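Local coordinates for protein phosphatase YwpJ (Bacillus subtilis, PDB 1NRW) that dephosphorylates phosphorylated five- and six-carbon sugars and nucleoside monophosphates in vitro as a magnesium-dependent phosphatase of the haloacid dehalogenase superfamily, at residues N28-A33 and L58-W63. Residues are numbered along the deposited sequence; the frame is centred on the assembly and turned at random.
Sequences NALRQA and LGIKTW
Arg31 and Ile60 mark the nearest backbone approach, 8.1 Å between their CA atoms, where helix 24-35 passes the loop that joins helix 48-55 to strand 63-66. That distance is bridged by side chains, and a long arginine suits it: its chain runs extended from CG to NE (chi2 and chi3 both 179°), carrying the guanidinium from the helix to the loop backbone. There NH2 makes a weak hydrogen bond of 3.2 Å to the carbonyl O of Gly59, and it also lies 3.0 Å from Leu58 O, which sits at the edge of the guanidinium, in its plane. A water ties the second amino group to the same carbonyl, taking a bond from Arg31 NH1 and donating one of 3.0 Å to Gly59 O. NE forms a salt bridge with Glu27, one turn earlier in the same helix, which probably helps to fix the rotation of the group.

Both carbonyls belong to the turn that ends a helix: Leu58 C=O points roughly toward NH2, whereas NH2 comes to Gly59 O from the side. Gly59, with positive phi (72°), is the C-prime residue of a Schellman motif, a conformation glycine adopts without strain. Beside this polar patch, Ile60 offers CG1 to NH2 at 3.9 Å, while its CG2 meets Leu30 CD1 at 4.3 Å. These branched aliphatic residues suit the buried side, Leu30 also touching Val40 of the central sheet and Ile60 touching Phe55. An alanine in place of Arg31 would probably leave Gly59 O without its direct side-chain donor and Glu27 without its salt-bridge mate. Because the carbonyls at and just past the helix C-terminus carry partial negative charge, the guanidinium is likely to be favoured electrostatically here, linking helix 24-35 to the turn that follows helix 48-55 in the Rossmann-like hydrolase core through polar contacts beside a small apolar one.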
loop_
_atom_site.group_PDB
_atom_site.type_symbol
_atom_site.label_atom_id
_atom_site.label_comp_id
_atom_site.label_asym_id
_atom_site.label_seq_id
_atom_site.Cartn_x
_atom_site.Cartn_y
_atom_site.Cartn_z
ATOM N N ASN A 28 1.667 18.821 9.235
ATOM C CA ASN A 28 2.609 19.527 10.095
ATOM C C ASN A 28 3.585 18.557 10.753
ATOM O O ASN A 28 4.777 18.846 10.857
ATOM C CB ASN A 28 1.869 20.329 11.175
ATOM C CG ASN A 28 1.190 21.574 10.619
ATOM O OD1 ASN A 28 1.783 22.328 9.847
ATOM N ND2 ASN A 28 -0.056 21.804 11.027
ATOM N N ALA A 29 3.082 17.404 11.193
ATOM C CA ALA A 29 3.932 16.402 11.836
ATOM C C ALA A 29 4.989 15.867 10.870
ATOM O O ALA A 29 6.142 15.658 11.258
ATOM C CB ALA A 29 3.077 15.251 12.378
ATOM N N LEU A 30 4.602 15.642 9.616
ATOM C CA LEU A 30 5.541 15.143 8.609
ATOM C C LEU A 30 6.647 16.155 8.337
ATOM O O LEU A 30 7.829 15.804 8.280
ATOM C CB LEU A 30 4.829 14.839 7.285
ATOM C CG LEU A 30 3.985 13.573 7.147
ATOM C CD1 LEU A 30 3.497 13.450 5.707
ATOM C CD2 LEU A 30 4.810 12.360 7.524
ATOM N N ARG A 31 6.260 17.411 8.152
ATOM C CA ARG A 31 7.229 18.464 7.886
ATOM C C ARG A 31 8.148 18.685 9.081
ATOM O O ARG A 31 9.331 18.974 8.907
ATOM C CB ARG A 31 6.512 19.763 7.521
ATOM C CG ARG A 31 5.749 19.671 6.207
ATOM C CD ARG A 31 5.036 20.967 5.872
ATOM N NE ARG A 31 4.320 20.869 4.601
ATOM C CZ ARG A 31 4.907 20.750 3.414
ATOM N NH1 ARG A 31 6.233 20.713 3.317
ATOM N NH2 ARG A 31 4.165 20.660 2.317
ATOM N N GLN A 32 7.615 18.538 10.290
ATOM C CA GLN A 32 8.436 18.727 11.487
ATOM C C GLN A 32 9.484 17.627 11.569
ATOM O O GLN A 32 10.634 17.873 11.935
ATOM C CB GLN A 32 7.573 18.713 12.752
ATOM C CG GLN A 32 8.372 18.928 14.042
ATOM C CD GLN A 32 9.241 20.173 13.985
ATOM O OE1 GLN A 32 8.768 21.251 13.620
ATOM N NE2 GLN A 32 10.514 20.033 14.351
ATOM N N ALA A 33 9.078 16.409 11.229
ATOM C CA ALA A 33 9.984 15.273 11.246
ATOM C C ALA A 33 11.115 15.509 10.251
ATOM O O ALA A 33 12.278 15.249 10.551
ATOM C CB ALA A 33 9.229 13.990 10.896
ATOM N N LEU A 58 -0.341 19.282 -2.112
ATOM C CA LEU A 58 0.032 19.706 -0.766
ATOM C C LEU A 58 1.495 20.098 -0.647
ATOM O O LEU A 58 1.927 20.599 0.395
ATOM C CB LEU A 58 -0.258 18.585 0.232
ATOM C CG LEU A 58 -1.716 18.153 0.347
ATOM C CD1 LEU A 58 -1.805 16.961 1.286
ATOM C CD2 LEU A 58 -2.560 19.316 0.856
ATOM N N GLY A 59 2.260 19.862 -1.707
ATOM C CA GLY A 59 3.673 20.188 -1.673
ATOM C C GLY A 59 4.464 19.246 -0.781
ATOM O O GLY A 59 5.571 19.569 -0.356
ATOM N N ILE A 60 3.899 18.079 -0.490
ATOM C CA ILE A 60 4.571 17.100 0.354
ATOM C C ILE A 60 5.515 16.245 -0.483
ATOM O O ILE A 60 5.148 15.760 -1.553
ATOM C CB ILE A 60 3.553 16.177 1.074
ATOM C CG1 ILE A 60 2.747 16.989 2.094
ATOM C CG2 ILE A 60 4.281 15.015 1.762
ATOM C CD1 ILE A 60 1.626 16.210 2.756
ATOM N N LYS A 61 6.738 16.080 0.008
ATOM C CA LYS A 61 7.746 15.278 -0.676
ATOM C C LYS A 61 8.433 14.357 0.318
ATOM O O LYS A 61 9.144 14.813 1.216
ATOM C CB LYS A 61 8.793 16.173 -1.340
ATOM C CG LYS A 61 8.270 16.980 -2.514
ATOM C CD LYS A 61 9.395 17.749 -3.184
ATOM C CE LYS A 61 8.914 18.446 -4.447
ATOM N NZ LYS A 61 10.022 19.176 -5.127
ATOM N N THR A 62 8.224 13.058 0.153
ATOM C CA THR A 62 8.830 12.069 1.040
ATOM C C THR A 62 9.347 10.922 0.191
ATOM O O THR A 62 9.090 10.866 -1.011
ATOM C CB THR A 62 7.784 11.444 1.992
ATOM O OG1 THR A 62 6.869 10.644 1.222
ATOM C CG2 THR A 62 7.001 12.519 2.736
ATOM N N TRP A 63 10.085 10.008 0.813
ATOM C CA TRP A 63 10.517 8.823 0.089
ATOM C C TRP A 63 9.199 8.085 -0.085
ATOM O O TRP A 63 8.292 8.225 0.747
ATOM C CB TRP A 63 11.451 7.951 0.930
ATOM C CG TRP A 63 12.807 8.527 1.133
ATOM C CD1 TRP A 63 13.177 9.442 2.070
ATOM C CD2 TRP A 63 13.978 8.245 0.357
ATOM N NE1 TRP A 63 14.510 9.753 1.930
ATOM C CE2 TRP A 63 15.026 9.032 0.885
ATOM C CE3 TRP A 63 14.242 7.404 -0.733
ATOM C CZ2 TRP A 63 16.324 9.008 0.359
ATOM C CZ3 TRP A 63 15.539 7.378 -1.260
ATOM C CH2 TRP A 63 16.561 8.178 -0.708
HETATM O O HOH W 1 8.234 19.798 0.916
#